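Local coordinates for ftsY (Mycoplasma mycoides, PDB 1ZU4), which is an SRP receptor of the SRP54 family, seen here as its NG domain, a helical bundle packed against a P-loop NTPase-type domain, at residues 9-17 with 263-271; 82-91 with 273-284. All coordinates share one frame; numbering follows the deposited sequence.

Interaction 1 (9-17 with 263-271)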
# COMPACT_ATOMS: atom_id res chain seq x y z
N LYS A 9 -4.88 -9.21 -13.07
CA LYS A 9 -5.87 -9.82 -12.17
C LYS A 9 -6.26 -8.84 -11.06
O LYS A 9 -7.42 -8.75 -10.68
CB LYS A 9 -5.36 -11.15 -11.58
CG LYS A 9 -5.30 -12.32 -12.60
CD LYS A 9 -3.97 -13.09 -12.49
CE LYS A 9 -3.69 -13.95 -13.77
NZ LYS A 9 -2.41 -14.77 -13.68
N ALA A 10 -5.26 -8.11 -10.56
CA ALA A 10 -5.47 -7.11 -9.52
C ALA A 10 -6.45 -6.00 -9.93
O ALA A 10 -7.21 -5.54 -9.13
CB ALA A 10 -4.15 -6.48 -9.15
N MET A 11 -6.37 -5.58 -11.19
CA MET A 11 -7.09 -4.41 -11.65
C MET A 11 -8.28 -4.82 -12.46
O MET A 11 -8.94 -3.97 -13.03
CB MET A 11 -6.15 -3.51 -12.46
CG MET A 11 -4.86 -3.16 -11.70
SD MET A 11 -5.12 -2.10 -10.26
CE MET A 11 -5.89 -0.65 -11.03
N LEU A 12 -8.61 -6.12 -12.50
CA LEU A 12 -9.72 -6.56 -13.34
C LEU A 12 -11.05 -5.88 -13.02
O LEU A 12 -11.74 -5.43 -13.95
CB LEU A 12 -9.86 -8.08 -13.24
CG LEU A 12 -10.78 -8.82 -14.18
CD1 LEU A 12 -10.38 -8.55 -15.65
CD2 LEU A 12 -10.64 -10.30 -13.84
N LYS A 13 -11.45 -5.85 -11.74
CA LYS A 13 -12.75 -5.31 -11.38
C LYS A 13 -12.78 -3.79 -11.57
O LYS A 13 -13.77 -3.27 -12.05
CB LYS A 13 -13.13 -5.60 -9.93
CG LYS A 13 -13.59 -7.02 -9.62
CD LYS A 13 -14.31 -7.03 -8.28
CE LYS A 13 -14.76 -8.44 -7.92
NZ LYS A 13 -13.65 -9.24 -7.36
N SER A 14 -11.72 -3.08 -11.16
CA SER A 14 -11.72 -1.61 -11.27
C SER A 14 -11.65 -1.17 -12.74
O SER A 14 -12.25 -0.16 -13.13
CB SER A 14 -10.60 -0.98 -10.41
OG SER A 14 -9.35 -1.54 -10.77
N ALA A 15 -10.90 -1.92 -13.55
CA ALA A 15 -10.78 -1.62 -14.96
C ALA A 15 -12.11 -1.83 -15.68
O ALA A 15 -12.49 -1.06 -16.54
CB ALA A 15 -9.70 -2.47 -15.59
N PHE A 16 -12.84 -2.87 -15.30
CA PHE A 16 -14.14 -3.11 -15.87
C PHE A 16 -15.12 -1.94 -15.62
O PHE A 16 -15.82 -1.51 -16.54
CB PHE A 16 -14.79 -4.38 -15.33
CG PHE A 16 -16.18 -4.59 -15.89
CD1 PHE A 16 -16.34 -5.11 -17.18
CD2 PHE A 16 -17.31 -4.19 -15.17
CE1 PHE A 16 -17.64 -5.25 -17.73
CE2 PHE A 16 -18.61 -4.34 -15.72
CZ PHE A 16 -18.75 -4.86 -16.99
N ASN A 17 -15.21 -1.52 -14.37
CA ASN A 17 -16.03 -0.38 -13.97
C ASN A 17 -15.68 0.96 -14.68
O ASN A 17 -16.56 1.70 -15.16
CB ASN A 17 -15.84 -0.24 -12.48
CG ASN A 17 -16.96 0.51 -11.80
OD1 ASN A 17 -17.95 -0.10 -11.33
ND2 ASN A 17 -16.78 1.81 -11.65
N LYS A 263 -5.81 -5.94 -1.27
CA LYS A 263 -7.14 -6.29 -1.76
C LYS A 263 -7.58 -5.52 -2.96
O LYS A 263 -8.78 -5.40 -3.20
CB LYS A 263 -8.20 -6.22 -0.65
CG LYS A 263 -8.02 -7.38 0.34
CD LYS A 263 -8.97 -7.33 1.51
CE LYS A 263 -8.37 -8.10 2.68
NZ LYS A 263 -7.97 -9.52 2.26
N MET A 264 -6.62 -5.04 -3.75
CA MET A 264 -6.98 -4.33 -4.96
C MET A 264 -7.91 -5.16 -5.83
O MET A 264 -8.87 -4.63 -6.39
CB MET A 264 -5.74 -3.91 -5.75
CG MET A 264 -6.01 -2.73 -6.71
SD MET A 264 -6.85 -1.26 -6.02
CE MET A 264 -7.79 -0.70 -7.45
N ASP A 265 -7.61 -6.45 -5.96
CA ASP A 265 -8.40 -7.41 -6.76
C ASP A 265 -9.91 -7.43 -6.46
O ASP A 265 -10.71 -7.79 -7.34
CB ASP A 265 -7.83 -8.83 -6.63
CG ASP A 265 -7.91 -9.39 -5.20
OD1 ASP A 265 -7.57 -8.67 -4.26
OD2 ASP A 265 -8.29 -10.57 -5.02
N SER A 266 -10.27 -7.04 -5.24
CA SER A 266 -11.64 -7.12 -4.73
C SER A 266 -12.34 -5.75 -4.83
O SER A 266 -13.52 -5.61 -4.50
CB SER A 266 -11.64 -7.58 -3.25
OG SER A 266 -10.76 -8.68 -3.03
N THR A 267 -11.58 -4.77 -5.31
CA THR A 267 -11.98 -3.37 -5.38
C THR A 267 -12.47 -3.01 -6.79
O THR A 267 -11.76 -3.24 -7.78
CB THR A 267 -10.76 -2.48 -5.01
OG1 THR A 267 -10.30 -2.86 -3.70
CG2 THR A 267 -11.09 -1.04 -5.04
N SER A 268 -13.67 -2.42 -6.85
CA SER A 268 -14.26 -1.97 -8.12
C SER A 268 -14.00 -0.50 -8.45
O SER A 268 -14.24 -0.09 -9.55
CB SER A 268 -15.78 -2.25 -8.14
OG SER A 268 -16.02 -3.64 -8.33
N LYS A 269 -13.48 0.28 -7.50
CA LYS A 269 -13.25 1.70 -7.75
C LYS A 269 -11.78 2.08 -7.76
O LYS A 269 -11.18 2.32 -6.69
CB LYS A 269 -13.99 2.57 -6.71
CG LYS A 269 -15.51 2.27 -6.65
CD LYS A 269 -16.14 2.16 -8.05
CE LYS A 269 -17.66 2.03 -7.95
NZ LYS A 269 -18.16 3.07 -7.02
N GLY A 270 -11.22 2.20 -8.96
CA GLY A 270 -9.77 2.39 -9.09
C GLY A 270 -9.20 3.77 -8.85
O GLY A 270 -8.02 4.00 -9.07
N GLY A 271 -10.01 4.72 -8.40
CA GLY A 271 -9.46 6.03 -8.09
C GLY A 271 -8.73 6.04 -6.75
O GLY A 271 -8.08 7.05 -6.38
O HOH W 1 -9.73 -7.69 -10.00
O HOH W 2 -9.58 -3.88 -9.27
O HOH W 3 -12.52 2.21 -11.49
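Met264 meets Met11 at one end of this contact. Met264 CG lies 3.7 Å from Met11 SD, and the two side chains pass obliquely. Met11 is bent at chi2 and chi3, which brings its sulfur back to the loop although its CB points away. Tyr304 of helix 301-308 packs on both methionines. Asp265 sets its CA 3.2 Å from Ala10 O in a CA-H...O contact. Its own carbonyl O accepts from Lys13 NZ at 3.3 Å, with the donor tilted 20° from the carbonyl plane. The lysine chain runs extended until chi4 (80°) turns NZ onto this oxygen. Lys263 to Asp265 match the end of the TKxD signature of G domains, and the following residues to Gly271 resemble the KGG-containing loop at the N-G interface of SRP GTPases. Thr267 O receives a bond from a water that accepts from Ser14 N at 3.0 Å. Ser268 O faces Ser14 CA at 3.4 Å, and Asn17 CB at 3.3 Å. Lys269 sends CD across the Asn17 amide, 3.7 Å from ND2. Gly270 N comes within 3.5 Å of Ser14 CB, and a water accepts from it while donating to Ser14 O.

Interaction 2 (82-91 with 273-284); sequences LYQAYTDNDW and GLAIKELLNIPI
Lys277 and Tyr86 hold the tight middle of this contact. Helices 82-87 and 273-280 run nearly parallel here, with axes 9.7 Å apart and 26° between them. Leu274 packs its CD2 on Tyr86 CB at 3.7 Å, while its CD1 meets Leu82 CD2. Tyr86 CG stands anti to the backbone N (chi1 -173°), and the ring reaches across the first turn of helix 273-280 toward Ile284. Gly273 O lies at the ring edge, in its plane. Lys277 CB touches CD1 of the same ring. At the far end, Tyr86 OH accepts a nearly straight bond from Ile284 N at 3.3 Å. Two waters link this hydroxyl to the carbonyls of Ile282 and Ile284.

The lysine chain bends at chi2 and chi4 and brings NZ to the end of helix 71-87. NZ donates to Tyr86 O and to Asp88 O, each at 2.8 Å, from above both carbonyl planes. Asn89 ND2 takes an in-plane lone pair of Tyr86 O, so that oxygen has two donors. Asn89 OD1 accepts from Trp91 N, closing an Asx turn.

Toward solvent the fit is looser. Exposed Asp90 and Asn281 come no closer than 4.0 Å, between OD1 and ND2. Trp91 still finds cover: Pro283 CG lies over one face and Asn89 CG over the other. Its NE1 donates to Asn281 OD1 at 3.1 Å, with an N-H...O angle of 143°. Lys277 CD also meets the ring at CZ2, 3.5 Å away.

The lysine charge thus rests on backbone carbonyls where a helix ends. The partial negative charge there would probably favour the ammonium form, with the acidic groups of Asp88 and Asp90 further off.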
# COMPACT_ATOMS: atom_id res chain seq x y z
N LEU A 82 -3.73 10.68 -15.65
CA LEU A 82 -3.92 9.91 -14.41
C LEU A 82 -2.57 9.68 -13.75
O LEU A 82 -2.39 9.96 -12.57
CB LEU A 82 -4.61 8.58 -14.69
CG LEU A 82 -6.11 8.66 -15.04
CD1 LEU A 82 -6.56 7.36 -15.69
CD2 LEU A 82 -7.06 9.03 -13.85
N TYR A 83 -1.62 9.19 -14.55
CA TYR A 83 -0.26 9.00 -14.12
C TYR A 83 0.35 10.31 -13.62
O TYR A 83 1.01 10.33 -12.55
CB TYR A 83 0.55 8.42 -15.29
CG TYR A 83 2.01 8.44 -15.08
CD1 TYR A 83 2.66 7.37 -14.44
CD2 TYR A 83 2.76 9.54 -15.47
CE1 TYR A 83 3.99 7.39 -14.25
CE2 TYR A 83 4.10 9.59 -15.24
CZ TYR A 83 4.71 8.49 -14.65
OH TYR A 83 6.03 8.52 -14.42
N GLN A 84 0.21 11.39 -14.40
CA GLN A 84 0.77 12.72 -13.99
C GLN A 84 0.17 13.30 -12.69
O GLN A 84 0.86 13.96 -11.88
CB GLN A 84 0.72 13.73 -15.14
CG GLN A 84 1.62 13.27 -16.28
CD GLN A 84 1.78 14.30 -17.38
OE1 GLN A 84 0.94 15.19 -17.56
NE2 GLN A 84 2.84 14.15 -18.15
N ALA A 85 -1.12 13.02 -12.47
CA ALA A 85 -1.82 13.51 -11.28
C ALA A 85 -1.18 12.92 -10.03
O ALA A 85 -0.99 13.61 -9.02
CB ALA A 85 -3.28 13.15 -11.36
N TYR A 86 -0.85 11.64 -10.11
CA TYR A 86 -0.17 10.93 -9.04
C TYR A 86 1.27 11.38 -8.92
O TYR A 86 1.75 11.62 -7.81
CB TYR A 86 -0.21 9.43 -9.29
CG TYR A 86 0.32 8.59 -8.15
CD1 TYR A 86 -0.56 8.11 -7.18
CD2 TYR A 86 1.70 8.31 -8.02
CE1 TYR A 86 -0.11 7.35 -6.12
CE2 TYR A 86 2.19 7.54 -6.91
CZ TYR A 86 1.25 7.05 -5.99
OH TYR A 86 1.60 6.30 -4.91
N THR A 87 1.97 11.48 -10.04
CA THR A 87 3.41 11.76 -9.99
C THR A 87 3.72 13.26 -9.76
O THR A 87 4.88 13.60 -9.61
CB THR A 87 4.14 11.28 -11.27
OG1 THR A 87 3.50 11.86 -12.41
CG2 THR A 87 4.09 9.77 -11.40
N ASP A 88 2.71 14.13 -9.77
CA ASP A 88 2.85 15.55 -9.42
C ASP A 88 3.02 15.69 -7.89
O ASP A 88 2.05 15.75 -7.12
CB ASP A 88 1.65 16.37 -9.95
CG ASP A 88 1.66 17.84 -9.48
OD1 ASP A 88 2.76 18.46 -9.44
OD2 ASP A 88 0.57 18.37 -9.15
N ASN A 89 4.27 15.68 -7.47
CA ASN A 89 4.60 15.73 -6.05
C ASN A 89 6.07 16.13 -5.84
O ASN A 89 6.89 16.14 -6.77
CB ASN A 89 4.30 14.37 -5.37
CG ASN A 89 5.06 13.22 -6.00
OD1 ASN A 89 6.31 13.23 -6.05
ND2 ASN A 89 4.32 12.21 -6.51
N ASP A 90 6.38 16.42 -4.58
CA ASP A 90 7.69 16.79 -4.10
C ASP A 90 8.64 15.59 -3.85
O ASP A 90 9.75 15.80 -3.35
CB ASP A 90 7.50 17.56 -2.79
CG ASP A 90 6.38 16.96 -1.91
OD1 ASP A 90 5.18 17.21 -2.20
OD2 ASP A 90 6.70 16.23 -0.94
N TRP A 91 8.24 14.35 -4.16
CA TRP A 91 9.01 13.21 -3.63
C TRP A 91 10.37 12.95 -4.33
O TRP A 91 10.41 12.36 -5.43
CB TRP A 91 8.19 11.90 -3.54
CG TRP A 91 6.77 12.02 -3.02
CD1 TRP A 91 6.24 12.99 -2.20
CD2 TRP A 91 5.70 11.09 -3.26
NE1 TRP A 91 4.92 12.73 -1.95
CE2 TRP A 91 4.56 11.57 -2.59
CE3 TRP A 91 5.60 9.90 -4.00
CZ2 TRP A 91 3.33 10.90 -2.63
CZ3 TRP A 91 4.39 9.25 -4.06
CH2 TRP A 91 3.27 9.75 -3.37
N GLY A 273 -5.99 4.86 -5.57
CA GLY A 273 -4.56 5.16 -5.53
C GLY A 273 -4.33 6.66 -5.48
O GLY A 273 -3.41 7.12 -4.82
N LEU A 274 -5.17 7.39 -6.24
CA LEU A 274 -5.09 8.83 -6.34
C LEU A 274 -5.66 9.51 -5.12
O LEU A 274 -5.19 10.55 -4.73
CB LEU A 274 -5.81 9.32 -7.59
CG LEU A 274 -5.19 8.94 -8.94
CD1 LEU A 274 -6.07 9.49 -10.08
CD2 LEU A 274 -3.86 9.56 -8.98
N ALA A 275 -6.72 8.95 -4.56
CA ALA A 275 -7.28 9.43 -3.32
C ALA A 275 -6.20 9.37 -2.23
O ALA A 275 -6.07 10.29 -1.45
CB ALA A 275 -8.55 8.59 -2.91
N ILE A 276 -5.42 8.27 -2.19
CA ILE A 276 -4.35 8.11 -1.21
C ILE A 276 -3.28 9.22 -1.38
O ILE A 276 -2.92 9.92 -0.44
CB ILE A 276 -3.71 6.67 -1.29
CG1 ILE A 276 -4.71 5.64 -0.71
CG2 ILE A 276 -2.37 6.62 -0.54
CD1 ILE A 276 -4.45 4.21 -1.12
N LYS A 277 -2.78 9.34 -2.60
CA LYS A 277 -1.81 10.37 -2.95
C LYS A 277 -2.32 11.77 -2.49
O LYS A 277 -1.56 12.51 -1.88
CB LYS A 277 -1.59 10.31 -4.47
CG LYS A 277 -0.89 11.48 -5.10
CD LYS A 277 0.50 11.58 -4.51
CE LYS A 277 1.07 12.97 -4.74
NZ LYS A 277 0.69 13.55 -6.08
N GLU A 278 -3.59 12.09 -2.76
CA GLU A 278 -4.13 13.42 -2.38
C GLU A 278 -4.26 13.59 -0.86
O GLU A 278 -3.71 14.53 -0.30
CB GLU A 278 -5.50 13.68 -3.04
CG GLU A 278 -6.14 15.02 -2.68
CD GLU A 278 -5.37 16.19 -3.21
OE1 GLU A 278 -4.74 16.08 -4.29
OE2 GLU A 278 -5.36 17.21 -2.51
N LEU A 279 -4.97 12.68 -0.20
CA LEU A 279 -5.22 12.86 1.21
C LEU A 279 -3.99 12.66 2.10
O LEU A 279 -3.83 13.43 3.01
CB LEU A 279 -6.37 11.98 1.73
CG LEU A 279 -7.02 12.56 3.01
CD1 LEU A 279 -7.86 13.81 2.65
CD2 LEU A 279 -7.88 11.54 3.76
N LEU A 280 -3.17 11.63 1.85
CA LEU A 280 -2.05 11.25 2.73
C LEU A 280 -0.75 11.81 2.30
O LEU A 280 0.05 12.11 3.15
CB LEU A 280 -1.88 9.70 2.86
CG LEU A 280 -2.96 9.02 3.75
CD1 LEU A 280 -4.22 8.75 2.97
CD2 LEU A 280 -2.45 7.70 4.33
N ASN A 281 -0.56 11.96 0.99
CA ASN A 281 0.69 12.39 0.40
C ASN A 281 1.85 11.50 0.83
O ASN A 281 2.95 12.00 1.18
CB ASN A 281 1.00 13.85 0.79
CG ASN A 281 2.03 14.46 -0.09
OD1 ASN A 281 2.20 14.03 -1.24
ND2 ASN A 281 2.76 15.45 0.44
N ILE A 282 1.57 10.19 0.86
CA ILE A 282 2.57 9.20 1.24
C ILE A 282 2.59 8.17 0.10
O ILE A 282 1.53 7.80 -0.37
CB ILE A 282 2.21 8.47 2.58
CG1 ILE A 282 2.24 9.40 3.79
CG2 ILE A 282 3.17 7.32 2.84
CD1 ILE A 282 1.40 8.93 4.97
N PRO A 283 3.79 7.72 -0.33
CA PRO A 283 3.79 6.79 -1.46
C PRO A 283 3.24 5.43 -1.12
O PRO A 283 3.54 4.85 -0.04
CB PRO A 283 5.27 6.64 -1.79
CG PRO A 283 5.99 7.68 -1.00
CD PRO A 283 5.15 7.99 0.17
N ILE A 284 2.51 4.88 -2.08
CA ILE A 284 2.16 3.49 -2.03
C ILE A 284 3.44 2.77 -2.49
O ILE A 284 4.02 3.15 -3.51
CB ILE A 284 0.97 3.19 -2.99
CG1 ILE A 284 -0.27 3.97 -2.57
CG2 ILE A 284 0.68 1.67 -3.03
CD1 ILE A 284 -1.35 3.97 -3.62
O HOH W 4 0.53 8.03 -2.79
O HOH W 5 4.11 5.52 -5.16

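Both contacts join N-terminal helices to the stretch that follows strand 258-262, and their second segments nearly adjoin in sequence. The centres of interactions 1 and 2 lie about 18 Å apart. Interaction 1 lays the start of the chain on a loop, and interaction 2 sets the end of helix 71-87 beside helix 272-280. Each is partly buried, with a covered middle and charged residues at its margin. Helix 301-308 touches both: Tyr304 OH bonds Gly270 O of interaction 1 and Gly273 N of interaction 2, and Ile301 and Ile305 pack on the latter. The chemistry differs. Waters and backbone atoms do most of the polar work in interaction 1, while aromatic rings and a lysine on helix-end carbonyls dominate interaction 2.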